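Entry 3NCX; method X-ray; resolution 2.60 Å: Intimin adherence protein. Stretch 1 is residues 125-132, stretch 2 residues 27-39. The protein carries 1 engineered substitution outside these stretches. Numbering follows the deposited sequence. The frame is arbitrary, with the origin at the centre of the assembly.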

ATOM      1  N   SER A 125      -8.051  -9.446  -2.910  1.00 19.18           N
ATOM      2  CA  SER A 125      -8.881  -9.344  -1.714  1.00 16.53           C
ATOM      3  C   SER A 125      -8.033  -9.347  -0.448  1.00 19.61           C
ATOM      4  O   SER A 125      -8.400  -8.736   0.555  1.00 18.70           O
ATOM      5  CB  SER A 125      -9.909 -10.478  -1.667  1.00 15.67           C
ATOM      6  OG  SER A 125      -9.273 -11.743  -1.615  1.00 19.52           O
ATOM      7  N   ASP A 126      -6.897 -10.037  -0.499  1.00 19.43           N
ATOM      8  CA  ASP A 126      -5.974 -10.073   0.629  1.00 17.28           C
ATOM      9  C   ASP A 126      -5.418  -8.688   0.915  1.00 20.24           C
ATOM     10  O   ASP A 126      -5.128  -8.347   2.062  1.00 21.52           O
ATOM     11  CB  ASP A 126      -4.829 -11.052   0.365  1.00 16.64           C
ATOM     12  CG  ASP A 126      -5.173 -12.471   0.766  1.00 16.42           C
ATOM     13  OD1 ASP A 126      -6.371 -12.760   0.963  1.00 17.17           O
ATOM     14  OD2 ASP A 126      -4.246 -13.297   0.883  1.00 19.31           O
ATOM     15  N   ILE A 127      -5.270  -7.890  -0.135  1.00 15.17           N
ATOM     16  CA  ILE A 127      -4.772  -6.532   0.020  1.00 20.26           C
ATOM     17  C   ILE A 127      -5.813  -5.635   0.680  1.00 18.82           C
ATOM     18  O   ILE A 127      -5.475  -4.747   1.465  1.00 12.75           O
ATOM     19  CB  ILE A 127      -4.313  -5.946  -1.324  1.00 17.64           C
ATOM     20  CG1 ILE A 127      -2.943  -6.521  -1.683  1.00 23.62           C
ATOM     21  CG2 ILE A 127      -4.251  -4.430  -1.259  1.00 16.81           C
ATOM     22  CD1 ILE A 127      -2.320  -5.904  -2.901  1.00 31.58           C
ATOM     23  N   TYR A 128      -7.083  -5.881   0.374  1.00 18.78           N
ATOM     24  CA  TYR A 128      -8.161  -5.141   1.012  1.00 17.38           C
ATOM     25  C   TYR A 128      -8.199  -5.451   2.505  1.00 16.76           C
ATOM     26  O   TYR A 128      -8.416  -4.563   3.328  1.00 23.86           O
ATOM     27  CB  TYR A 128      -9.510  -5.466   0.369  1.00 19.63           C
ATOM     28  CG  TYR A 128     -10.661  -4.727   1.009  1.00 19.44           C
ATOM     29  CD1 TYR A 128     -11.137  -3.541   0.469  1.00 15.82           C
ATOM     30  CD2 TYR A 128     -11.259  -5.207   2.169  1.00 15.92           C
ATOM     31  CE1 TYR A 128     -12.183  -2.860   1.059  1.00 19.05           C
ATOM     32  CE2 TYR A 128     -12.302  -4.533   2.764  1.00 12.47           C
ATOM     33  CZ  TYR A 128     -12.762  -3.362   2.207  1.00 17.23           C
ATOM     34  OH  TYR A 128     -13.805  -2.689   2.801  1.00 17.73           O
ATOM     35  N   ASP A 129      -7.989  -6.717   2.849  1.00 15.11           N
ATOM     36  CA  ASP A 129      -7.982  -7.134   4.247  1.00 20.54           C
ATOM     37  C   ASP A 129      -6.835  -6.477   5.004  1.00 21.04           C
ATOM     38  O   ASP A 129      -6.952  -6.180   6.193  1.00 26.47           O
ATOM     39  CB  ASP A 129      -7.874  -8.658   4.367  1.00 18.65           C
ATOM     40  CG  ASP A 129      -9.139  -9.373   3.929  1.00 20.21           C
ATOM     41  OD1 ASP A 129     -10.215  -8.736   3.915  1.00 25.77           O
ATOM     42  OD2 ASP A 129      -9.057 -10.578   3.605  1.00 17.70           O
ATOM     43  N   SER A 130      -5.727  -6.252   4.305  1.00 21.05           N
ATOM     44  CA  SER A 130      -4.522  -5.717   4.930  1.00 18.81           C
ATOM     45  C   SER A 130      -4.498  -4.191   4.955  1.00 15.11           C
ATOM     46  O   SER A 130      -3.856  -3.591   5.815  1.00 14.41           O
ATOM     47  CB  SER A 130      -3.272  -6.246   4.221  1.00 18.83           C
ATOM     48  OG  SER A 130      -3.241  -7.662   4.227  1.00 16.84           O
ATOM     49  N   TRP A 131      -5.198  -3.565   4.014  1.00 15.19           N
ATOM     50  CA  TRP A 131      -5.143  -2.114   3.879  1.00 16.90           C
ATOM     51  C   TRP A 131      -6.510  -1.439   3.921  1.00 16.40           C
ATOM     52  O   TRP A 131      -6.645  -0.336   4.446  1.00 16.39           O
ATOM     53  CB  TRP A 131      -4.400  -1.724   2.597  1.00 13.78           C
ATOM     54  CG  TRP A 131      -2.960  -2.144   2.597  1.00 14.71           C
ATOM     55  CD1 TRP A 131      -2.441  -3.293   2.074  1.00 16.49           C
ATOM     56  CD2 TRP A 131      -1.855  -1.423   3.156  1.00 15.40           C
ATOM     57  NE1 TRP A 131      -1.080  -3.330   2.267  1.00 16.27           N
ATOM     58  CE2 TRP A 131      -0.696  -2.194   2.929  1.00 18.06           C
ATOM     59  CE3 TRP A 131      -1.732  -0.199   3.822  1.00 14.09           C
ATOM     60  CZ2 TRP A 131       0.569  -1.783   3.349  1.00 12.60           C
ATOM     61  CZ3 TRP A 131      -0.476   0.208   4.236  1.00 16.01           C
ATOM     62  CH2 TRP A 131       0.657  -0.582   3.998  1.00 17.73           C
ATOM     63  N   GLY A 132      -7.519  -2.100   3.365  1.00 15.01           N
ATOM     64  CA  GLY A 132      -8.845  -1.517   3.279  1.00 18.99           C
ATOM     65  C   GLY A 132      -9.067  -0.812   1.952  1.00 19.48           C
ATOM     66  O   GLY A 132      -8.220  -0.866   1.062  1.00 18.12           O
TER
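Stretch 2 27-39: ELPNIWLQYGQFK

Residues 27–39 pass over the last turns of the helix that ends at Trp131, and the two stretches, at least 93 residues apart in sequence wherever they touch, bury 544 Å² between them. The second stretch starts as a loop, extended except at Asn30, includes a short strand with Trp32 and Leu33, reverses in a type II β turn from Leu33 to Gly36 and continues as a strand from Gln37 to Lys39. The turn is closed by a backbone hydrogen bond from Gly36 N to Leu33 O (2.8 Å). The first limb of stretch 2 crosses the helix obliquely, and its register runs in the opposite sense: Pro29 lies nearest Ser130, with their CA atoms 6.1 Å apart, whereas Leu33 lies nearest Ile127, four residues further on in one stretch and three residues back in the other, with a CA–CA distance of 6.6 Å. At the end of the turn Gly36 comes close to the helix end, its CA 7.2 Å from Trp131 CA.

Trp131 covers the most surface and organises the contact. Its side chain (chi1 -64°, chi2 94°) reaches into the fold of stretch 2, so that both limbs touch the indole. Trp131 NE1 donates a hydrogen bond to Ile31 O at 2.9 Å, and the N-H...O angle of 164° makes it nearly linear. This satisfies the one polar atom of an otherwise apolar ring and fixes the ring against the backbone of the first limb. The two faces are covered by different residues. Pro29 CG lies over one, 4.0 Å from the centroid of the six-membered ring of Trp131, and Leu33 CB lies over the opposite one, 4.2 Å from the centroid of the five-membered ring; both are CH-π contacts. At the ring edge, Trp131 CZ3 approaches Gln37 O at 3.8 Å and Trp131 CH2 approaches Phe38 CD2 at 4.2 Å. Leu28 adds a further apolar contact, with its CD1 3.7 Å from Trp131 CH2. Gly36 passes close by: its backbone C is 4.0 Å from Trp131 CZ3, and a CB here would be tight against Trp131 CE3 and would clash with Leu33 O.

Ile31 complements the tryptophan. While its carbonyl accepts the indole hydrogen bond, its side chain (chi1 p, chi2 t) extends CD1 to the helix surface. Ile31 CD1 lies 3.5 Å from Asp126 O, 4.0 Å from Ile127 CG1 and 3.8 Å from Ser130 OG. The same serine hydroxyl is hydrogen-bonded within the helix, from Ser130 OG to Asp126 O at 3.0 Å, and Ser130 CB packs 3.9 Å from Pro29 CB.

Ile127, one turn before Trp131, extends the apolar contact along the first limb. Its CB leaves sideways, but the end of the side chain comes nearer, bringing Ile127 CD1 to 3.3 Å from Trp32 O, while Ile127 CG2 packs 3.8 Å from Leu33 CB. Leu33 CB thus contacts both Ile127 and the indole.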

ATOM      1  N   GLU A  27       1.641  -4.663  13.017  1.00 27.33           N
ATOM      2  CA  GLU A  27       2.833  -4.602  12.183  1.00 28.07           C
ATOM      3  C   GLU A  27       2.477  -4.344  10.721  1.00 27.39           C
ATOM      4  O   GLU A  27       1.383  -4.683  10.270  1.00 28.78           O
ATOM      5  CB  GLU A  27       3.636  -5.897  12.310  1.00 28.33           C
ATOM      6  CG  GLU A  27       4.068  -6.212  13.731  1.00 32.86           C
ATOM      7  CD  GLU A  27       4.677  -7.592  13.860  1.00 40.72           C
ATOM      8  OE1 GLU A  27       4.740  -8.310  12.837  1.00 40.93           O
ATOM      9  OE2 GLU A  27       5.088  -7.962  14.980  1.00 38.27           O
ATOM     10  N   LEU A  28       3.407  -3.736   9.992  1.00 30.03           N
ATOM     11  CA  LEU A  28       3.213  -3.452   8.575  1.00 28.47           C
ATOM     12  C   LEU A  28       2.878  -4.733   7.817  1.00 26.21           C
ATOM     13  O   LEU A  28       3.532  -5.760   8.008  1.00 27.59           O
ATOM     14  CB  LEU A  28       4.467  -2.807   7.982  1.00 24.43           C
ATOM     15  CG  LEU A  28       4.397  -2.389   6.511  1.00 21.88           C
ATOM     16  CD1 LEU A  28       3.456  -1.209   6.339  1.00 17.61           C
ATOM     17  CD2 LEU A  28       5.782  -2.049   5.985  1.00 29.85           C
ATOM     18  N   PRO A  29       1.850  -4.679   6.959  1.00 19.05           N
ATOM     19  CA  PRO A  29       1.443  -5.846   6.172  1.00 21.13           C
ATOM     20  C   PRO A  29       2.576  -6.349   5.284  1.00 23.54           C
ATOM     21  O   PRO A  29       3.336  -5.547   4.740  1.00 19.41           O
ATOM     22  CB  PRO A  29       0.303  -5.301   5.307  1.00 21.85           C
ATOM     23  CG  PRO A  29      -0.230  -4.141   6.072  1.00 19.11           C
ATOM     24  CD  PRO A  29       0.962  -3.525   6.737  1.00 23.71           C
ATOM     25  N   ASN A  30       2.687  -7.666   5.150  1.00 22.81           N
ATOM     26  CA  ASN A  30       3.680  -8.265   4.269  1.00 17.80           C
ATOM     27  C   ASN A  30       3.398  -7.928   2.810  1.00 20.01           C
ATOM     28  O   ASN A  30       4.310  -7.628   2.044  1.00 21.39           O
ATOM     29  CB  ASN A  30       3.720  -9.780   4.459  1.00 24.87           C
ATOM     30  CG  ASN A  30       4.556 -10.478   3.405  1.00 44.61           C
ATOM     31  OD1 ASN A  30       5.457  -9.882   2.814  1.00 38.18           O
ATOM     32  ND2 ASN A  30       4.257 -11.750   3.161  1.00 45.91           N
ATOM     33  N   ILE A  31       2.127  -7.985   2.429  1.00 22.39           N
ATOM     34  CA  ILE A  31       1.724  -7.620   1.075  1.00 21.52           C
ATOM     35  C   ILE A  31       1.365  -6.139   1.012  1.00 19.62           C
ATOM     36  O   ILE A  31       0.745  -5.599   1.928  1.00 15.70           O
ATOM     37  CB  ILE A  31       0.549  -8.482   0.573  1.00 17.11           C
ATOM     38  CG1 ILE A  31      -0.634  -8.396   1.539  1.00 18.86           C
ATOM     39  CG2 ILE A  31       0.989  -9.926   0.405  1.00 17.16           C
ATOM     40  CD1 ILE A  31      -1.837  -9.210   1.107  1.00 17.59           C
ATOM     41  N   TRP A  32       1.766  -5.481  -0.071  1.00 20.38           N
ATOM     42  CA  TRP A  32       1.617  -4.037  -0.166  1.00 17.41           C
ATOM     43  C   TRP A  32       0.606  -3.577  -1.208  1.00 17.67           C
ATOM     44  O   TRP A  32       0.433  -4.201  -2.254  1.00 22.31           O
ATOM     45  CB  TRP A  32       2.968  -3.380  -0.463  1.00 15.95           C
ATOM     46  CG  TRP A  32       3.954  -3.462   0.659  1.00 22.04           C
ATOM     47  CD1 TRP A  32       3.786  -4.087   1.862  1.00 18.51           C
ATOM     48  CD2 TRP A  32       5.267  -2.892   0.681  1.00 22.55           C
ATOM     49  NE1 TRP A  32       4.917  -3.942   2.631  1.00 20.75           N
ATOM     50  CE2 TRP A  32       5.841  -3.213   1.927  1.00 23.38           C
ATOM     51  CE3 TRP A  32       6.014  -2.142  -0.232  1.00 19.53           C
ATOM     52  CZ2 TRP A  32       7.125  -2.812   2.282  1.00 25.03           C
ATOM     53  CZ3 TRP A  32       7.288  -1.746   0.120  1.00 20.03           C
ATOM     54  CH2 TRP A  32       7.832  -2.080   1.366  1.00 23.67           C
ATOM     55  N   LEU A  33      -0.067  -2.477  -0.893  1.00 15.90           N
ATOM     56  CA  LEU A  33      -0.783  -1.694  -1.884  1.00 16.68           C
ATOM     57  C   LEU A  33       0.074  -0.476  -2.181  1.00 14.72           C
ATOM     58  O   LEU A  33       0.386   0.297  -1.275  1.00 12.39           O
ATOM     59  CB  LEU A  33      -2.134  -1.237  -1.339  1.00 15.41           C
ATOM     60  CG  LEU A  33      -2.763  -0.087  -2.127  1.00  9.28           C
ATOM     61  CD1 LEU A  33      -3.058  -0.518  -3.556  1.00  9.56           C
ATOM     62  CD2 LEU A  33      -4.019   0.423  -1.441  1.00 11.35           C
ATOM     63  N   GLN A  34       0.471  -0.303  -3.438  1.00 16.07           N
ATOM     64  CA  GLN A  34       1.289   0.851  -3.787  1.00 17.63           C
ATOM     65  C   GLN A  34       0.568   2.131  -3.385  1.00 19.94           C
ATOM     66  O   GLN A  34      -0.605   2.319  -3.707  1.00 15.09           O
ATOM     67  CB  GLN A  34       1.618   0.878  -5.279  1.00 13.82           C
ATOM     68  CG  GLN A  34       2.598   1.981  -5.656  1.00 16.15           C
ATOM     69  CD  GLN A  34       2.909   2.012  -7.139  1.00 22.09           C
ATOM     70  OE1 GLN A  34       4.042   2.276  -7.543  1.00 16.87           O
ATOM     71  NE2 GLN A  34       1.898   1.749  -7.961  1.00 22.34           N
ATOM     72  N   TYR A  35       1.280   2.997  -2.668  1.00 20.81           N
ATOM     73  CA  TYR A  35       0.737   4.274  -2.215  1.00 15.67           C
ATOM     74  C   TYR A  35      -0.169   4.099  -1.004  1.00 17.59           C
ATOM     75  O   TYR A  35      -0.895   5.017  -0.622  1.00 21.38           O
ATOM     76  CB  TYR A  35       0.007   4.987  -3.353  1.00 16.83           C
ATOM     77  CG  TYR A  35       0.882   5.210  -4.564  1.00 22.28           C
ATOM     78  CD1 TYR A  35       0.434   4.889  -5.840  1.00 21.27           C
ATOM     79  CD2 TYR A  35       2.159   5.741  -4.432  1.00 19.28           C
ATOM     80  CE1 TYR A  35       1.235   5.090  -6.949  1.00 21.55           C
ATOM     81  CE2 TYR A  35       2.965   5.946  -5.536  1.00 22.52           C
ATOM     82  CZ  TYR A  35       2.498   5.618  -6.791  1.00 18.39           C
ATOM     83  OH  TYR A  35       3.296   5.820  -7.892  1.00 17.49           O
ATOM     84  N   GLY A  36      -0.124   2.912  -0.406  1.00 14.25           N
ATOM     85  CA  GLY A  36      -0.776   2.684   0.868  1.00 14.88           C
ATOM     86  C   GLY A  36      -0.063   3.504   1.923  1.00 18.71           C
ATOM     87  O   GLY A  36       1.112   3.836   1.760  1.00 17.44           O
ATOM     88  N   GLN A  37      -0.760   3.835   3.005  1.00 15.91           N
ATOM     89  CA  GLN A  37      -0.204   4.745   4.001  1.00 16.05           C
ATOM     90  C   GLN A  37      -0.381   4.263   5.437  1.00 18.16           C
ATOM     91  O   GLN A  37      -1.335   3.550   5.754  1.00 19.74           O
ATOM     92  CB  GLN A  37      -0.811   6.138   3.829  1.00 17.71           C
ATOM     93  CG  GLN A  37      -0.565   6.736   2.453  1.00 19.02           C
ATOM     94  CD  GLN A  37      -1.255   8.067   2.261  1.00 14.51           C
ATOM     95  OE1 GLN A  37      -2.409   8.243   2.651  1.00 15.21           O
ATOM     96  NE2 GLN A  37      -0.550   9.016   1.662  1.00 17.29           N
ATOM     97  N   PHE A  38       0.544   4.663   6.303  1.00 15.91           N
ATOM     98  CA  PHE A  38       0.501   4.272   7.707  1.00 19.90           C
ATOM     99  C   PHE A  38       1.275   5.238   8.601  1.00 19.98           C
ATOM    100  O   PHE A  38       2.241   5.867   8.167  1.00 16.68           O
ATOM    101  CB  PHE A  38       1.021   2.842   7.884  1.00 17.48           C
ATOM    102  CG  PHE A  38       2.430   2.640   7.403  1.00 17.50           C
ATOM    103  CD1 PHE A  38       3.490   2.650   8.295  1.00 16.84           C
ATOM    104  CD2 PHE A  38       2.696   2.429   6.059  1.00 17.34           C
ATOM    105  CE1 PHE A  38       4.788   2.460   7.855  1.00 20.21           C
ATOM    106  CE2 PHE A  38       3.991   2.238   5.612  1.00 11.78           C
ATOM    107  CZ  PHE A  38       5.038   2.254   6.512  1.00 14.05           C
ATOM    108  N   LYS A  39       0.842   5.348   9.853  1.00 21.50           N
ATOM    109  CA  LYS A  39       1.443   6.279  10.803  1.00 22.49           C
ATOM    110  C   LYS A  39       2.404   5.575  11.752  1.00 20.54           C
ATOM    111  O   LYS A  39       1.989   4.758  12.576  1.00 18.71           O
ATOM    112  CB  LYS A  39       0.353   6.976  11.621  1.00 24.44           C
ATOM    113  CG  LYS A  39      -0.755   7.603  10.794  1.00 25.81           C
ATOM    114  CD  LYS A  39      -0.365   8.976  10.276  1.00 36.94           C
ATOM    115  CE  LYS A  39      -0.197   9.966  11.417  1.00 43.11           C
ATOM    116  NZ  LYS A  39       0.022  11.353  10.919  1.00 40.70           N
TER